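Local coordinates for protein probable chitinase A (Chromobacterium violaceum, PDB 4TX8) that probably hydrolyses chitin as a secreted family 18 endochitinase, pairing a catalytic barrel with a small chitin-binding module, at residues Val110-Asn115 / Val138-Asp143; Val177-Gly182 / Tyr210-Ile215; Ile215-Glu220 / Phe250-Ala255; Met254-Pro259 / Ile289-Tyr294. All coordinates share one frame; numbering follows the deposited sequence.

Contact 1 of 4, residues Val110-Asn115 / Val138-Asp143; sequences VGYWHN and VAFADD
Trp113 and Val138 are paired across two strands that run in the same sense but are splayed, the axes of the short segments 60° apart, and a second parallel bridge pairs His114 with Ala139. Ala139 carries both backbone bonds: its N donates to Trp113 O at 3.0 Å, and its O accepts from Asn115 N at 2.7 Å. The indole of Trp113, with CG anti to the backbone N (chi1 175°), lies alongside the Val138 side chain, pointing the same way. Its CE3 edge comes to 3.9 Å from Val138 CG1, while the NE1 end is held by the carbonyl of Phe124. These are the first two strands of the (beta/alpha)8 barrel of the family 18 hydrolases; the connection between them contains no helix, and strand 108-114 also closes the barrel against strand 393-397. On the face bearing Ala139, the methyl CB touches the edge of the Tyr112 ring, 4.0 Å from CD2. Tyr112 sends its hydroxyl across the barrel interior to the carboxylate of Asp216. The peptide bond between Ala139 and Phe140 is cis, a feature known from this family, and it tucks Ala139 CB over the centre of the neighbouring Phe140 ring, 3.2 Å above its plane. That ring leans back toward the first strand, where Phe140 CE1 is 4.5 Å from Tyr112 CE2. Where the strands part, a water takes over from direct pairing: it accepts from Phe140 N at 3.0 Å and donates to Asn115 O. The side-chain amide of Asn115 turns to other partners, with OD1 accepting from Asp154 N and ND2 donating to Thr152 O.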
# COMPACT_ATOMS: atom_id res chain seq x y z
N VAL A 110 -2.45 -0.78 6.28
CA VAL A 110 -2.41 -1.51 5.02
C VAL A 110 -0.97 -1.66 4.57
O VAL A 110 -0.22 -0.68 4.57
CB VAL A 110 -3.23 -0.79 3.93
CG1 VAL A 110 -3.14 -1.54 2.61
CG2 VAL A 110 -4.68 -0.62 4.36
N GLY A 111 -0.58 -2.87 4.18
CA GLY A 111 0.78 -3.10 3.72
C GLY A 111 0.87 -4.09 2.57
O GLY A 111 0.01 -4.97 2.42
N TYR A 112 1.92 -3.95 1.76
CA TYR A 112 2.14 -4.85 0.64
C TYR A 112 3.07 -6.00 1.01
O TYR A 112 4.13 -5.78 1.60
CB TYR A 112 2.71 -4.09 -0.56
CG TYR A 112 1.71 -3.18 -1.24
CD1 TYR A 112 1.41 -1.93 -0.71
CD2 TYR A 112 1.06 -3.58 -2.40
CE1 TYR A 112 0.49 -1.10 -1.33
CE2 TYR A 112 0.14 -2.76 -3.03
CZ TYR A 112 -0.14 -1.52 -2.49
OH TYR A 112 -1.06 -0.70 -3.11
N TRP A 113 2.66 -7.21 0.65
CA TRP A 113 3.43 -8.42 0.89
C TRP A 113 4.10 -8.85 -0.42
O TRP A 113 3.42 -9.08 -1.42
CB TRP A 113 2.49 -9.51 1.44
CG TRP A 113 3.09 -10.88 1.64
CD1 TRP A 113 3.73 -11.34 2.75
CD2 TRP A 113 3.04 -11.98 0.72
NE1 TRP A 113 4.11 -12.65 2.57
CE2 TRP A 113 3.69 -13.07 1.33
CE3 TRP A 113 2.51 -12.14 -0.57
CZ2 TRP A 113 3.83 -14.30 0.70
CZ3 TRP A 113 2.65 -13.37 -1.19
CH2 TRP A 113 3.31 -14.44 -0.56
N HIS A 114 5.43 -8.93 -0.41
CA HIS A 114 6.19 -9.27 -1.63
C HIS A 114 5.95 -10.71 -2.08
O HIS A 114 6.37 -11.64 -1.40
CB HIS A 114 7.70 -9.07 -1.42
CG HIS A 114 8.11 -7.68 -1.09
ND1 HIS A 114 9.43 -7.31 -0.95
CD2 HIS A 114 7.38 -6.56 -0.85
CE1 HIS A 114 9.50 -6.02 -0.65
NE2 HIS A 114 8.27 -5.54 -0.58
N ASN A 115 5.32 -10.88 -3.23
CA ASN A 115 5.24 -12.20 -3.85
C ASN A 115 6.46 -12.41 -4.74
O ASN A 115 6.35 -12.87 -5.88
CB ASN A 115 3.94 -12.34 -4.66
CG ASN A 115 3.75 -13.73 -5.23
OD1 ASN A 115 4.00 -14.73 -4.56
ND2 ASN A 115 3.34 -13.80 -6.49
N VAL A 138 -1.28 -8.54 -1.53
CA VAL A 138 -0.36 -9.41 -2.23
C VAL A 138 0.14 -8.77 -3.52
O VAL A 138 -0.64 -8.44 -4.41
CB VAL A 138 -1.01 -10.77 -2.54
CG1 VAL A 138 -0.10 -11.62 -3.41
CG2 VAL A 138 -1.34 -11.50 -1.24
N ALA A 139 1.46 -8.60 -3.61
CA ALA A 139 2.09 -7.92 -4.73
C ALA A 139 3.06 -8.85 -5.48
O ALA A 139 4.08 -9.23 -4.92
CB ALA A 139 2.83 -6.69 -4.23
N PHE A 140 2.77 -9.19 -6.73
CA PHE A 140 1.63 -8.69 -7.50
C PHE A 140 1.02 -9.79 -8.35
O PHE A 140 1.56 -10.89 -8.44
CB PHE A 140 2.05 -7.55 -8.43
CG PHE A 140 2.59 -6.34 -7.73
CD1 PHE A 140 1.74 -5.31 -7.35
CD2 PHE A 140 3.95 -6.21 -7.49
CE1 PHE A 140 2.24 -4.18 -6.72
CE2 PHE A 140 4.45 -5.08 -6.86
CZ PHE A 140 3.59 -4.07 -6.47
N ALA A 141 -0.09 -9.47 -9.01
CA ALA A 141 -0.58 -10.30 -10.11
C ALA A 141 0.20 -9.95 -11.37
O ALA A 141 0.84 -8.90 -11.43
CB ALA A 141 -2.08 -10.08 -10.32
N ASP A 142 0.16 -10.83 -12.36
CA ASP A 142 0.86 -10.58 -13.62
C ASP A 142 -0.09 -10.32 -14.77
O ASP A 142 -1.06 -11.05 -14.97
CB ASP A 142 1.77 -11.77 -13.99
CG ASP A 142 2.85 -12.02 -12.97
OD1 ASP A 142 3.75 -11.17 -12.83
OD2 ASP A 142 2.81 -13.09 -12.32
N ASP A 143 0.20 -9.27 -15.53
CA ASP A 143 -0.43 -9.09 -16.83
C ASP A 143 -0.07 -10.26 -17.73
O ASP A 143 1.08 -10.70 -17.76
CB ASP A 143 0.03 -7.78 -17.47
CG ASP A 143 -0.36 -7.67 -18.93
OD1 ASP A 143 -1.54 -7.93 -19.25
OD2 ASP A 143 0.51 -7.35 -19.76
O HOH W 1 4.51 -11.34 -7.77

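Contact 2 of 4, residues Val177-Gly182 / Tyr210-Ile215; sequences VVLSLG and YGFDGI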
# COMPACT_ATOMS: atom_id res chain seq x y z
N VAL A 177 -7.17 -9.91 2.77
CA VAL A 177 -6.06 -10.28 1.90
C VAL A 177 -6.47 -10.01 0.46
O VAL A 177 -7.35 -10.68 -0.08
CB VAL A 177 -5.67 -11.76 2.06
CG1 VAL A 177 -4.45 -12.08 1.20
CG2 VAL A 177 -5.39 -12.08 3.53
N VAL A 178 -5.84 -9.02 -0.17
CA VAL A 178 -6.26 -8.61 -1.50
C VAL A 178 -5.11 -8.74 -2.50
O VAL A 178 -3.94 -8.71 -2.13
CB VAL A 178 -6.83 -7.16 -1.48
CG1 VAL A 178 -7.09 -6.71 -0.05
CG2 VAL A 178 -5.90 -6.19 -2.18
N LEU A 179 -5.47 -8.92 -3.77
CA LEU A 179 -4.50 -9.10 -4.83
C LEU A 179 -4.24 -7.78 -5.55
O LEU A 179 -5.17 -7.15 -6.04
CB LEU A 179 -4.99 -10.16 -5.83
CG LEU A 179 -4.06 -10.44 -7.01
CD1 LEU A 179 -2.71 -10.92 -6.51
CD2 LEU A 179 -4.68 -11.47 -7.95
N SER A 180 -2.98 -7.36 -5.61
CA SER A 180 -2.67 -6.09 -6.26
C SER A 180 -2.29 -6.26 -7.72
O SER A 180 -1.54 -7.17 -8.10
CB SER A 180 -1.53 -5.37 -5.53
OG SER A 180 -1.26 -4.13 -6.15
N LEU A 181 -2.81 -5.36 -8.55
CA LEU A 181 -2.42 -5.26 -9.94
C LEU A 181 -1.33 -4.20 -10.06
O LEU A 181 -1.58 -3.02 -9.81
CB LEU A 181 -3.61 -4.90 -10.82
CG LEU A 181 -4.54 -5.99 -11.35
CD1 LEU A 181 -4.72 -7.13 -10.36
CD2 LEU A 181 -5.89 -5.38 -11.70
N GLY A 182 -0.13 -4.63 -10.44
CA GLY A 182 0.99 -3.71 -10.56
C GLY A 182 2.32 -4.42 -10.71
O GLY A 182 2.37 -5.58 -11.11
N TYR A 210 -8.25 -18.65 -4.97
CA TYR A 210 -7.40 -18.42 -3.81
C TYR A 210 -8.16 -17.86 -2.61
O TYR A 210 -7.74 -18.03 -1.47
CB TYR A 210 -6.24 -17.49 -4.19
CG TYR A 210 -5.20 -18.18 -5.04
CD1 TYR A 210 -5.31 -18.19 -6.43
CD2 TYR A 210 -4.12 -18.83 -4.47
CE1 TYR A 210 -4.37 -18.83 -7.21
CE2 TYR A 210 -3.18 -19.47 -5.24
CZ TYR A 210 -3.30 -19.47 -6.62
OH TYR A 210 -2.36 -20.10 -7.39
N GLY A 211 -9.29 -17.20 -2.87
CA GLY A 211 -10.09 -16.66 -1.79
C GLY A 211 -9.65 -15.27 -1.36
O GLY A 211 -9.86 -14.87 -0.21
N PHE A 212 -9.02 -14.54 -2.27
CA PHE A 212 -8.72 -13.13 -2.06
C PHE A 212 -10.01 -12.35 -1.82
O PHE A 212 -11.05 -12.67 -2.41
CB PHE A 212 -7.99 -12.54 -3.26
CG PHE A 212 -6.60 -13.08 -3.46
CD1 PHE A 212 -5.61 -12.83 -2.53
CD2 PHE A 212 -6.29 -13.81 -4.60
CE1 PHE A 212 -4.33 -13.32 -2.72
CE2 PHE A 212 -5.01 -14.29 -4.80
CZ PHE A 212 -4.03 -14.05 -3.85
N ASP A 213 -9.96 -11.33 -0.98
CA ASP A 213 -11.15 -10.54 -0.67
C ASP A 213 -11.49 -9.55 -1.78
O ASP A 213 -12.62 -9.06 -1.86
CB ASP A 213 -10.97 -9.77 0.65
CG ASP A 213 -10.92 -10.69 1.85
OD1 ASP A 213 -11.99 -11.20 2.23
OD2 ASP A 213 -9.82 -10.88 2.41
N GLY A 214 -10.52 -9.27 -2.64
CA GLY A 214 -10.72 -8.30 -3.70
C GLY A 214 -9.40 -7.88 -4.31
O GLY A 214 -8.42 -8.62 -4.23
N ILE A 215 -9.37 -6.70 -4.92
CA ILE A 215 -8.18 -6.27 -5.64
C ILE A 215 -7.71 -4.87 -5.25
O ILE A 215 -8.47 -4.05 -4.73
CB ILE A 215 -8.39 -6.29 -7.17
CG1 ILE A 215 -9.41 -5.22 -7.58
CG2 ILE A 215 -8.82 -7.68 -7.64
CD1 ILE A 215 -9.64 -5.15 -9.08
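Asp213 grips the backbone of Val177 at two points. Its OD2 accepts from Val177 N at 2.8 Å in an almost straight bond (172° at the hydrogen), through the lone pair that faces away from OD1, and its own N donates to Val177 O, also at 2.8 Å. Beside this polar pair lies the Phe212 ring. Leu179 CB sits over the ring's centre, 4.0 Å from the centroid and 10° off the normal, a CH-pi contact, while Val177 O lies in the ring plane at its edge. Val177 CG1 crosses obliquely to reach Phe212 CD1 at 4.0 Å. Further along, the strands pair in parallel: Leu179 N donates to Gly214 O at 3.0 Å, and Ile215 CA approaches Leu179 O at 3.2 Å in a CA-H...O contact. Val178 CG2 rests 3.8 Å from Ile215 C. The next shell belongs to the beta-alpha-beta unit made by strand 176-182, helix 193-210 and strand 214-218. The helix ends at Tyr210, and Gly211, the first residue beyond it, turns the chain with a positive phi; Ile206 of that helix packs against both Leu179 and Phe212. Phe163 and Ile167 of helix 160-171 also touch Phe212. Gln171 of the same helix steadies the turn, since its NE2 donates to Asp213 OD2 and to Gly211 O. Asp213 is the first acid of the DxxDxDxE signature of family 18, here in the turn just before strand 214-218, which it ties to Val177. With two N-H donors converging on OD2, and Lys176 as a long, weak ion-pair partner of OD1, the carboxylate probably stays ionised.

Contact 3 of 4, residues Ile215-Glu220 / Phe250-Ala255; sequences IDLDLE and FYLSMA. With CA (calcium ion), chain D.
Ser253 holds OG between its backbone N and carbonyl carbon (chi1 64°), while Asp216 swings CG anti to its own N (chi1 174°), and the two side chains meet tip to tip: Ser253 OG donates to Asp216 OD1 at a short 2.5 Å, and OD1 accepts through the lone pair that faces away from OD2. Both belong to neighbouring parallel strands of the (beta/alpha)8 barrel, and the segment 215-220 carries the last three acids of the family 18 DxxDxDxE signature. With OD1 taken by Ser253 and OD2 by Tyr112 and Ser180, the Asp216 carboxylate is fixed in the barrel interior. Four backbone bonds knit the strands, among them Ser253 N to Ile215 O at 3.0 Å and Ala255 N to Leu217 O at 2.9 Å. Toward the surrounding helices, Ile215 CG1 meets Phe250 CZ at 3.8 Å and lies side by side with the Leu252 side chain; Leu217 and Met254 continue this apolar face, and helix 230-246 covers much of it. Beyond the last bridge a calcium ion joins the strand ends. Asp218 offers OD1, also bonded by Gln292, and Glu220, its chain bent at chi2, offers both oxygens. In the family the final glutamate of the signature is the proton donor, so the metal probably occupies the active site. Ala255 O binds the calcium at 2.4 Å, and a water completes the ligands found here, 2.5 Å from the calcium.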
# COMPACT_ATOMS: atom_id res chain seq x y z
N ILE A 215 -9.37 -6.70 -4.92
CA ILE A 215 -8.18 -6.27 -5.64
C ILE A 215 -7.71 -4.87 -5.25
O ILE A 215 -8.47 -4.05 -4.73
CB ILE A 215 -8.39 -6.29 -7.17
CG1 ILE A 215 -9.41 -5.22 -7.58
CG2 ILE A 215 -8.82 -7.68 -7.64
CD1 ILE A 215 -9.64 -5.15 -9.08
N ASP A 216 -6.43 -4.62 -5.52
CA ASP A 216 -5.82 -3.31 -5.34
C ASP A 216 -5.28 -2.83 -6.68
O ASP A 216 -4.62 -3.60 -7.39
CB ASP A 216 -4.70 -3.38 -4.30
CG ASP A 216 -3.93 -2.07 -4.18
OD1 ASP A 216 -4.50 -1.09 -3.67
OD2 ASP A 216 -2.75 -2.03 -4.60
N LEU A 217 -5.55 -1.58 -7.03
CA LEU A 217 -5.04 -1.04 -8.28
C LEU A 217 -3.77 -0.23 -8.06
O LEU A 217 -3.80 0.88 -7.53
CB LEU A 217 -6.11 -0.19 -8.97
CG LEU A 217 -7.46 -0.86 -9.18
CD1 LEU A 217 -8.43 0.09 -9.85
CD2 LEU A 217 -7.32 -2.15 -9.98
N ASP A 218 -2.64 -0.80 -8.48
CA ASP A 218 -1.35 -0.14 -8.38
C ASP A 218 -0.68 -0.21 -9.74
O ASP A 218 0.50 -0.53 -9.86
CB ASP A 218 -0.49 -0.81 -7.30
CG ASP A 218 0.79 -0.05 -7.00
OD1 ASP A 218 0.87 1.15 -7.32
OD2 ASP A 218 1.73 -0.66 -6.45
N LEU A 219 -1.45 0.07 -10.79
CA LEU A 219 -1.05 -0.29 -12.15
C LEU A 219 -0.86 0.88 -13.10
O LEU A 219 -0.63 0.68 -14.29
CB LEU A 219 -2.09 -1.25 -12.74
CG LEU A 219 -3.58 -0.93 -12.53
CD1 LEU A 219 -4.02 0.35 -13.23
CD2 LEU A 219 -4.45 -2.09 -12.98
N GLU A 220 -0.97 2.10 -12.59
CA GLU A 220 -1.11 3.26 -13.46
C GLU A 220 0.15 3.59 -14.27
O GLU A 220 0.06 4.16 -15.36
CB GLU A 220 -1.53 4.49 -12.65
CG GLU A 220 -0.43 5.09 -11.78
CD GLU A 220 -0.41 4.52 -10.38
OE1 GLU A 220 -0.95 3.41 -10.17
OE2 GLU A 220 0.13 5.19 -9.48
N PHE A 250 -16.81 -7.82 -2.08
CA PHE A 250 -15.68 -7.41 -2.90
C PHE A 250 -14.94 -6.19 -2.34
O PHE A 250 -15.52 -5.12 -2.20
CB PHE A 250 -16.15 -7.12 -4.33
CG PHE A 250 -15.03 -6.86 -5.30
CD1 PHE A 250 -14.27 -7.90 -5.79
CD2 PHE A 250 -14.75 -5.57 -5.73
CE1 PHE A 250 -13.25 -7.67 -6.69
CE2 PHE A 250 -13.73 -5.34 -6.63
CZ PHE A 250 -12.97 -6.39 -7.11
N TYR A 251 -13.67 -6.38 -2.02
CA TYR A 251 -12.81 -5.30 -1.53
C TYR A 251 -12.14 -4.61 -2.71
O TYR A 251 -11.62 -5.27 -3.61
CB TYR A 251 -11.77 -5.86 -0.55
CG TYR A 251 -10.80 -4.86 0.05
CD1 TYR A 251 -9.68 -4.43 -0.65
CD2 TYR A 251 -10.99 -4.36 1.34
CE1 TYR A 251 -8.78 -3.54 -0.10
CE2 TYR A 251 -10.09 -3.47 1.91
CZ TYR A 251 -8.99 -3.06 1.18
OH TYR A 251 -8.09 -2.17 1.73
N LEU A 252 -12.15 -3.28 -2.71
CA LEU A 252 -11.51 -2.52 -3.77
C LEU A 252 -10.66 -1.39 -3.21
O LEU A 252 -11.18 -0.50 -2.53
CB LEU A 252 -12.55 -1.95 -4.74
CG LEU A 252 -12.01 -1.00 -5.81
CD1 LEU A 252 -11.01 -1.70 -6.73
CD2 LEU A 252 -13.14 -0.38 -6.61
N SER A 253 -9.36 -1.43 -3.49
CA SER A 253 -8.49 -0.33 -3.10
C SER A 253 -7.73 0.21 -4.30
O SER A 253 -7.56 -0.47 -5.31
CB SER A 253 -7.52 -0.76 -2.01
OG SER A 253 -6.64 -1.77 -2.47
N MET A 254 -7.27 1.45 -4.17
CA MET A 254 -6.48 2.10 -5.20
C MET A 254 -5.26 2.74 -4.57
O MET A 254 -5.35 3.34 -3.50
CB MET A 254 -7.29 3.17 -5.94
CG MET A 254 -8.60 2.68 -6.53
SD MET A 254 -9.55 4.07 -7.15
CE MET A 254 -11.01 3.21 -7.77
N ALA A 255 -4.12 2.63 -5.24
CA ALA A 255 -2.90 3.26 -4.75
C ALA A 255 -2.20 4.09 -5.82
O ALA A 255 -1.05 3.83 -6.14
CB ALA A 255 -1.95 2.21 -4.20
CA CA D . 0.44 3.38 -7.98
O HOH W 2 2.83 3.25 -8.86

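Contact 4 of 4, residues Met254-Pro259 / Ile289-Tyr294; sequences MAPEHP and IHVQYY. With CA (calcium ion), chain D.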
# COMPACT_ATOMS: atom_id res chain seq x y z
N MET A 254 -7.27 1.45 -4.17
CA MET A 254 -6.48 2.10 -5.20
C MET A 254 -5.26 2.74 -4.57
O MET A 254 -5.35 3.34 -3.50
CB MET A 254 -7.29 3.17 -5.94
CG MET A 254 -8.60 2.68 -6.53
SD MET A 254 -9.55 4.07 -7.15
CE MET A 254 -11.01 3.21 -7.77
N ALA A 255 -4.12 2.63 -5.24
CA ALA A 255 -2.90 3.26 -4.75
C ALA A 255 -2.20 4.09 -5.82
O ALA A 255 -1.05 3.83 -6.14
CB ALA A 255 -1.95 2.21 -4.20
N PRO A 256 -2.89 5.10 -6.37
CA PRO A 256 -2.23 5.91 -7.40
C PRO A 256 -1.28 6.95 -6.81
O PRO A 256 -1.47 7.38 -5.68
CB PRO A 256 -3.40 6.58 -8.12
CG PRO A 256 -4.44 6.70 -7.08
CD PRO A 256 -4.25 5.58 -6.10
N GLU A 257 -0.25 7.32 -7.57
CA GLU A 257 0.66 8.38 -7.17
C GLU A 257 -0.06 9.72 -7.26
O GLU A 257 -0.93 9.89 -8.12
CB GLU A 257 1.91 8.35 -8.05
CG GLU A 257 2.57 6.98 -8.07
CD GLU A 257 3.71 6.87 -9.06
OE1 GLU A 257 4.54 7.80 -9.13
OE2 GLU A 257 3.78 5.85 -9.78
N HIS A 258 0.30 10.66 -6.40
CA HIS A 258 -0.52 11.87 -6.27
C HIS A 258 -0.63 12.75 -7.53
O HIS A 258 -1.63 13.45 -7.68
CB HIS A 258 -0.06 12.71 -5.06
CG HIS A 258 1.25 13.40 -5.21
ND1 HIS A 258 1.45 14.46 -6.08
CD2 HIS A 258 2.43 13.23 -4.56
CE1 HIS A 258 2.69 14.89 -5.98
NE2 HIS A 258 3.31 14.16 -5.06
N PRO A 259 0.36 12.71 -8.45
CA PRO A 259 0.08 13.47 -9.69
C PRO A 259 -1.17 12.98 -10.44
O PRO A 259 -1.82 13.79 -11.11
CB PRO A 259 1.33 13.24 -10.53
CG PRO A 259 2.41 13.02 -9.54
CD PRO A 259 1.76 12.25 -8.42
N ILE A 289 -8.99 4.44 -0.80
CA ILE A 289 -7.91 4.90 -1.66
C ILE A 289 -6.79 5.42 -0.79
O ILE A 289 -7.00 6.26 0.09
CB ILE A 289 -8.36 5.98 -2.67
CG1 ILE A 289 -7.15 6.50 -3.44
CG2 ILE A 289 -9.10 7.12 -1.97
CD1 ILE A 289 -7.49 7.46 -4.56
N HIS A 290 -5.59 4.89 -0.99
CA HIS A 290 -4.42 5.38 -0.29
C HIS A 290 -3.38 5.85 -1.30
O HIS A 290 -2.58 5.06 -1.81
CB HIS A 290 -3.84 4.31 0.64
CG HIS A 290 -4.02 2.91 0.14
ND1 HIS A 290 -3.53 2.48 -1.07
CD2 HIS A 290 -4.63 1.84 0.71
CE1 HIS A 290 -3.83 1.20 -1.24
NE2 HIS A 290 -4.50 0.79 -0.17
N VAL A 291 -3.43 7.14 -1.59
CA VAL A 291 -2.52 7.76 -2.54
C VAL A 291 -1.08 7.61 -2.06
O VAL A 291 -0.79 7.68 -0.86
CB VAL A 291 -2.89 9.25 -2.75
CG1 VAL A 291 -1.72 10.04 -3.32
CG2 VAL A 291 -4.11 9.37 -3.65
N GLN A 292 -0.18 7.36 -3.00
CA GLN A 292 1.24 7.26 -2.69
C GLN A 292 1.84 8.66 -2.60
O GLN A 292 2.00 9.34 -3.61
CB GLN A 292 1.95 6.40 -3.73
CG GLN A 292 1.46 4.95 -3.76
CD GLN A 292 1.91 4.17 -4.99
OE1 GLN A 292 2.55 4.71 -5.88
NE2 GLN A 292 1.57 2.89 -5.02
N TYR A 293 2.16 9.08 -1.39
CA TYR A 293 2.78 10.39 -1.19
C TYR A 293 4.29 10.25 -1.14
O TYR A 293 4.95 10.75 -0.23
CB TYR A 293 2.24 11.05 0.08
CG TYR A 293 0.76 11.30 0.01
CD1 TYR A 293 0.25 12.40 -0.66
CD2 TYR A 293 -0.14 10.42 0.61
CE1 TYR A 293 -1.12 12.63 -0.73
CE2 TYR A 293 -1.50 10.64 0.55
CZ TYR A 293 -1.99 11.75 -0.12
OH TYR A 293 -3.34 11.97 -0.19
N TYR A 294 4.85 9.56 -2.14
CA TYR A 294 6.30 9.44 -2.25
C TYR A 294 6.74 9.35 -3.70
O TYR A 294 5.94 9.09 -4.59
CB TYR A 294 6.82 8.23 -1.46
CG TYR A 294 6.03 6.94 -1.59
CD1 TYR A 294 4.90 6.72 -0.81
CD2 TYR A 294 6.42 5.94 -2.47
CE1 TYR A 294 4.17 5.55 -0.91
CE2 TYR A 294 5.71 4.75 -2.57
CZ TYR A 294 4.58 4.57 -1.79
OH TYR A 294 3.86 3.41 -1.88
CA CA D . 0.44 3.38 -7.98
O HOH W 2 2.83 3.25 -8.86
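Met254 and Pro256 each offer a carbonyl to the strand beside them, and these two backbone bonds frame the contact. His290 N donates to Met254 O at 3.0 Å, almost in line with the C=O bond. Gln292 N donates to Pro256 O at the same length but from above the carbonyl plane, 36° out of it, a sign that the first chain is already leaving regular strand geometry. A CA-H...O contact from Val291 CA, 3.3 Å from Pro256 O, adds to the second grip. Apolar contacts line the side turned to the helices. The Pro256 ring crosses the Ile289 side chain at about a right angle, CG against CD1 at 4.0 Å, and His258 CB presses on Val291 CG1 at 3.6 Å. Facing the barrel interior, Ala255 CB lies in the plane of the His290 ring at its edge, 3.5 Å from ND1. The polar side chains gather around the calcium ion held by Ala255 O. Gln292, extended beyond CG, brings its amide across to this oxygen, but the angle at NE2 is too poor for a bond and that N-H serves Asp218 instead. The other end of the amide, OE1, comes to 3.2 Å from Glu257 CG. Glu257 OE2 takes a bond from the calcium-bound water at 2.9 Å, while its OE1 is held by Asn296, so this acid acts in the second shell of the metal. Tyr294 OH bonds to a citrate probably derived from the crystallisation liquor. Such polar clustering at the C-terminal ends of barrel strands marks the active-site mouth of a TIM-barrel hydrolase, here probably part of the chitin-binding cleft.

Overall arrangement
The four contacts follow the barrel wall from its first strand to the fifth and sixth. Contacts 1 and 2 lie 8 Å apart between centres and are sewn together by Val138 N to Val178 O at 2.7 Å; contacts 2 and 3 share Ile215 and the same spacing. Contacts 3 and 4 share Met254 and Ala255 and meet at the calcium, where Asp218 OD1 and Gln292 NE2 are 3.0 Å apart. Contact 1 also reaches contact 3 through the interior, Tyr112 OH to Asp216 OD2 at 2.6 Å. The Tyr112 side chain is about 7 Å from the calcium and that of Val178, in contact 2, about 13 Å, deeper in the barrel.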